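Local coordinates for hypothetical protein lpg0944 (Legionella pneumophila subsp. pneumophila str. Philadelphia 1, PDB 4RXV) that is of unknown biological function but carries an N-terminal RavJ-type peptidase domain of the papain-like CA clan, so it may act as a cysteine protease, at residues S109-T121 and S207-L221. Numbering follows the deposited sequence. Where two conformers were deposited one is given.
Sequences SAGVLLDDPQIRT and SALDESLTSTRTGQL
With chi1 at -168°, Asp115 turns CG away from its own N, and the carboxylate reaches the backbone of Gln220 and Leu221. Arg120 bends at chi2 (-78°) and sends its guanidinium between the carbonyls of Leu114 and Thr216. Asp115 lies in the short link after helix 105-114 and Arg120 in helix 117-122, in a domain of the RavJ peptidase family (CA clan). They bind the chain that follows strand 202-206, an edge strand of the antiparallel sheet.

Asp115 makes three bonds across the contact. Asp115 OD1 accepts from Gln220 N at 2.7 Å through its syn lone pair. Asp115 OD2 takes Leu221 N at 2.9 Å, from above the carboxylate plane. Asp115 O receives Gly219 N, also at 2.9 Å, in the carbonyl plane.

Arg120 uses NE and NH2, side-on, for Leu114 O in its own segment. Its NH1 and NH2 meet Thr216 O end-on, with Arg120 NH2 to Thr216 O at 2.9 Å. Both acceptors lie near the guanidinium plane, so the four bonds fix its rotation. Leu213 CD1 sits over the centre of one face, and Thr218 CG2 covers the opposite face nearer the rim. The group is thus clamped flat between two methyls.

Ser207 OG bonds to Val125 N, tying the start of 207-221 to strand 123-133. Leu114 CD2 touches Leu213 CD1 at 3.8 Å, their side chains crossing at about a right angle. At the other end, Leu221 CD1 rests 3.7 Å from Val112 CA, against the C-terminal part of helix 105-114.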
loop_
_atom_site.group_PDB
_atom_site.type_symbol
_atom_site.label_atom_id
_atom_site.label_comp_id
_atom_site.label_asym_id
_atom_site.label_seq_id
_atom_site.Cartn_x
_atom_site.Cartn_y
_atom_site.Cartn_z
ATOM N N SER A 109 2.962 2.329 0.389
ATOM C CA SER A 109 2.441 3.360 -0.522
ATOM C C SER A 109 2.110 4.653 0.195
ATOM O O SER A 109 2.326 5.726 -0.384
ATOM C CB SER A 109 1.213 2.867 -1.279
ATOM O OG SER A 109 1.508 1.765 -2.096
ATOM N N ALA A 110 1.611 4.597 1.424
ATOM C CA ALA A 110 1.413 5.821 2.188
ATOM C C ALA A 110 2.730 6.588 2.301
ATOM O O ALA A 110 2.748 7.810 2.126
ATOM C CB ALA A 110 0.827 5.525 3.550
ATOM N N GLY A 111 3.837 5.887 2.560
ATOM C CA GLY A 111 5.138 6.538 2.617
ATOM C C GLY A 111 5.557 7.147 1.302
ATOM O O GLY A 111 6.012 8.293 1.266
ATOM N N VAL A 112 5.403 6.402 0.214
ATOM C CA VAL A 112 5.731 6.916 -1.113
ATOM C C VAL A 112 4.982 8.218 -1.393
ATOM O O VAL A 112 5.549 9.174 -1.915
ATOM C CB VAL A 112 5.435 5.851 -2.187
ATOM C CG1 VAL A 112 5.494 6.425 -3.579
ATOM C CG2 VAL A 112 6.389 4.651 -2.039
ATOM N N LEU A 113 3.698 8.231 -1.077
ATOM C CA LEU A 113 2.855 9.378 -1.371
ATOM C C LEU A 113 3.142 10.556 -0.455
ATOM O O LEU A 113 3.173 11.694 -0.908
ATOM C CB LEU A 113 1.399 8.964 -1.275
ATOM C CG LEU A 113 1.023 7.892 -2.286
ATOM C CD1 LEU A 113 -0.322 7.270 -1.912
ATOM C CD2 LEU A 113 1.068 8.368 -3.702
ATOM N N LEU A 114 3.371 10.300 0.826
ATOM C CA LEU A 114 3.693 11.340 1.793
ATOM C C LEU A 114 5.040 11.979 1.487
ATOM O O LEU A 114 5.308 13.092 1.914
ATOM C CB LEU A 114 3.636 10.782 3.229
ATOM C CG LEU A 114 2.209 10.567 3.753
ATOM C CD1 LEU A 114 2.177 9.617 4.916
ATOM C CD2 LEU A 114 1.564 11.879 4.132
ATOM N N ASP A 115 5.916 11.257 0.801
ATOM C CA ASP A 115 7.251 11.737 0.485
ATOM C C ASP A 115 7.267 12.634 -0.742
ATOM O O ASP A 115 8.305 13.172 -1.056
ATOM C CB ASP A 115 8.180 10.548 0.247
ATOM C CG ASP A 115 9.626 10.950 0.203
ATOM O OD1 ASP A 115 10.091 11.557 1.182
ATOM O OD2 ASP A 115 10.286 10.664 -0.817
ATOM N N ASP A 116 6.139 12.772 -1.431
ATOM C CA ASP A 116 6.066 13.532 -2.677
ATOM C C ASP A 116 5.542 14.949 -2.441
ATOM O O ASP A 116 4.431 15.143 -1.976
ATOM C CB ASP A 116 5.152 12.795 -3.656
ATOM C CG ASP A 116 5.159 13.401 -5.039
ATOM O OD1 ASP A 116 4.733 14.565 -5.177
ATOM O OD2 ASP A 116 5.567 12.706 -5.999
ATOM N N PRO A 117 6.327 15.968 -2.809
ATOM C CA PRO A 117 5.893 17.337 -2.499
ATOM C C PRO A 117 4.679 17.821 -3.286
ATOM O O PRO A 117 3.904 18.624 -2.787
ATOM C CB PRO A 117 7.126 18.183 -2.851
ATOM C CG PRO A 117 7.872 17.360 -3.826
ATOM C CD PRO A 117 7.651 15.937 -3.448
ATOM N N GLN A 118 4.487 17.304 -4.490
ATOM C CA GLN A 118 3.349 17.738 -5.295
ATOM C C GLN A 118 2.064 17.040 -4.844
ATOM O O GLN A 118 0.970 17.555 -5.008
ATOM C CB GLN A 118 3.611 17.489 -6.773
ATOM C CG GLN A 118 4.763 18.308 -7.317
ATOM C CD GLN A 118 5.079 17.973 -8.758
ATOM O OE1 GLN A 118 4.668 16.932 -9.269
ATOM N NE2 GLN A 118 5.805 18.859 -9.422
ATOM N N ILE A 119 2.201 15.861 -4.248
ATOM C CA ILE A 119 1.058 15.227 -3.600
ATOM C C ILE A 119 0.653 16.042 -2.366
ATOM O O ILE A 119 -0.526 16.236 -2.124
ATOM C CB ILE A 119 1.335 13.784 -3.249
ATOM C CG1 ILE A 119 1.580 13.017 -4.547
ATOM C CG2 ILE A 119 0.167 13.201 -2.402
ATOM C CD1 ILE A 119 0.610 11.905 -4.795
ATOM N N ARG A 120 1.635 16.519 -1.611
ATOM C CA ARG A 120 1.355 17.277 -0.375
ATOM C C ARG A 120 0.386 18.432 -0.595
ATOM O O ARG A 120 -0.402 18.771 0.280
ATOM C CB ARG A 120 2.622 17.924 0.212
ATOM C CG ARG A 120 3.610 17.024 0.853
ATOM C CD ARG A 120 3.210 16.592 2.268
ATOM N NE ARG A 120 4.232 15.673 2.740
ATOM C CZ ARG A 120 5.183 15.961 3.610
ATOM N NH1 ARG A 120 5.245 17.131 4.217
ATOM N NH2 ARG A 120 6.067 15.041 3.894
ATOM N N THR A 121 0.480 19.101 -1.739
ATOM C CA THR A 121 -0.341 20.294 -1.932
ATOM C C THR A 121 -1.675 20.034 -2.631
ATOM O O THR A 121 -2.518 20.919 -2.713
ATOM C CB THR A 121 0.419 21.367 -2.715
ATOM O OG1 THR A 121 0.704 20.874 -4.021
ATOM C CG2 THR A 121 1.719 21.727 -2.026
ATOM N N SER A 207 -3.402 12.236 7.468
ATOM C CA SER A 207 -2.318 13.211 7.481
ATOM C C SER A 207 -2.825 14.603 7.834
ATOM O O SER A 207 -2.089 15.408 8.399
ATOM C CB SER A 207 -1.562 13.230 6.157
ATOM O OG SER A 207 -2.355 13.710 5.080
ATOM N N ALA A 208 -4.083 14.888 7.512
ATOM C CA ALA A 208 -4.700 16.167 7.844
ATOM C C ALA A 208 -4.766 16.424 9.349
ATOM O O ALA A 208 -4.925 17.570 9.761
ATOM C CB ALA A 208 -6.101 16.215 7.253
ATOM N N LEU A 209 -4.694 15.373 10.162
ATOM C CA LEU A 209 -4.732 15.453 11.620
ATOM C C LEU A 209 -3.360 15.263 12.254
ATOM O O LEU A 209 -3.252 15.276 13.471
ATOM C CB LEU A 209 -5.696 14.402 12.190
ATOM C CG LEU A 209 -7.137 14.563 11.714
ATOM C CD1 LEU A 209 -7.996 13.444 12.251
ATOM C CD2 LEU A 209 -7.703 15.910 12.119
ATOM N N ASP A 210 -2.317 15.119 11.456
ATOM C CA ASP A 210 -0.982 14.792 11.928
ATOM C C ASP A 210 -0.167 16.080 12.077
ATOM O O ASP A 210 0.255 16.680 11.084
ATOM C CB ASP A 210 -0.348 13.858 10.887
ATOM C CG ASP A 210 1.061 13.436 11.221
ATOM O OD1 ASP A 210 1.602 13.877 12.267
ATOM O OD2 ASP A 210 1.631 12.639 10.424
ATOM N N GLU A 211 0.077 16.506 13.313
ATOM C CA GLU A 211 0.803 17.747 13.550
ATOM C C GLU A 211 2.255 17.709 13.093
ATOM O O GLU A 211 2.855 18.758 12.893
ATOM C CB GLU A 211 0.739 18.114 15.035
ATOM C CG GLU A 211 -0.667 18.508 15.484
ATOM C CD GLU A 211 -0.763 18.885 16.939
ATOM O OE1 GLU A 211 0.130 18.495 17.734
ATOM O OE2 GLU A 211 -1.752 19.576 17.294
ATOM N N SER A 212 2.799 16.510 12.897
ATOM C CA SER A 212 4.172 16.330 12.454
ATOM C C SER A 212 4.324 16.418 10.951
ATOM O O SER A 212 5.451 16.396 10.458
ATOM C CB SER A 212 4.730 14.990 12.956
ATOM O OG SER A 212 4.270 13.882 12.191
ATOM N N LEU A 213 3.223 16.501 10.214
ATOM C CA LEU A 213 3.320 16.402 8.757
ATOM C C LEU A 213 4.191 17.509 8.160
ATOM O O LEU A 213 5.051 17.278 7.307
ATOM C CB LEU A 213 1.940 16.438 8.139
ATOM C CG LEU A 213 1.925 16.407 6.610
ATOM C CD1 LEU A 213 2.426 15.087 6.064
ATOM C CD2 LEU A 213 0.540 16.739 6.112
ATOM N N THR A 214 3.964 18.738 8.588
ATOM C CA THR A 214 4.623 19.874 7.950
ATOM C C THR A 214 6.146 19.837 8.095
ATOM O O THR A 214 6.872 20.304 7.213
ATOM C CB THR A 214 4.110 21.183 8.525
ATOM O OG1 THR A 214 2.687 21.182 8.455
ATOM C CG2 THR A 214 4.671 22.312 7.726
ATOM N N SER A 215 6.621 19.284 9.206
ATOM C CA SER A 215 8.056 19.167 9.439
ATOM C C SER A 215 8.646 17.876 8.869
ATOM O O SER A 215 9.826 17.590 9.070
ATOM C CB SER A 215 8.377 19.273 10.928
ATOM O OG SER A 215 7.745 18.254 11.665
ATOM N N THR A 216 7.839 17.101 8.160
ATOM C CA THR A 216 8.308 15.866 7.552
ATOM C C THR A 216 8.824 16.199 6.155
ATOM O O THR A 216 8.079 16.610 5.279
ATOM C CB THR A 216 7.179 14.821 7.493
ATOM O OG1 THR A 216 6.700 14.560 8.817
ATOM C CG2 THR A 216 7.681 13.515 6.894
ATOM N N ARG A 217 10.113 15.987 5.967
ATOM C CA ARG A 217 10.796 16.225 4.711
ATOM C C ARG A 217 10.216 15.403 3.567
ATOM O O ARG A 217 9.813 14.257 3.753
ATOM C CB ARG A 217 12.256 15.801 4.902
ATOM C CG ARG A 217 13.273 16.515 4.047
ATOM C CD ARG A 217 14.685 16.383 4.651
ATOM N NE ARG A 217 15.567 17.492 4.283
ATOM C CZ ARG A 217 15.730 18.609 4.994
ATOM N NH1 ARG A 217 15.049 18.813 6.116
ATOM N NH2 ARG A 217 16.547 19.559 4.554
ATOM N N THR A 218 10.183 15.980 2.376
ATOM C CA THR A 218 9.860 15.234 1.175
ATOM C C THR A 218 11.138 14.841 0.424
ATOM O O THR A 218 12.219 15.365 0.698
ATOM C CB THR A 218 8.934 16.041 0.253
ATOM O OG1 THR A 218 9.557 17.284 -0.118
ATOM C CG2 THR A 218 7.601 16.309 0.931
ATOM N N GLY A 219 11.031 13.930 -0.534
ATOM C CA GLY A 219 12.199 13.517 -1.303
ATOM C C GLY A 219 13.177 12.643 -0.528
ATOM O O GLY A 219 14.344 12.517 -0.906
ATOM N N GLN A 220 12.714 12.050 0.569
ATOM C CA GLN A 220 13.540 11.130 1.332
ATOM C C GLN A 220 13.752 9.799 0.631
ATOM O O GLN A 220 14.752 9.116 0.884
ATOM C CB GLN A 220 12.929 10.861 2.693
ATOM C CG GLN A 220 12.769 12.088 3.515
ATOM C CD GLN A 220 12.299 11.761 4.900
ATOM O OE1 GLN A 220 12.927 10.985 5.614
ATOM N NE2 GLN A 220 11.172 12.314 5.279
ATOM N N LEU A 221 12.808 9.400 -0.219
ATOM C CA LEU A 221 12.848 8.066 -0.806
ATOM C C LEU A 221 13.447 8.081 -2.209
ATOM O O LEU A 221 13.271 9.017 -2.994
ATOM C CB LEU A 221 11.449 7.466 -0.908
ATOM C CG LEU A 221 10.664 7.348 0.391
ATOM C CD1 LEU A 221 9.259 6.869 0.155
ATOM C CD2 LEU A 221 11.378 6.431 1.384
#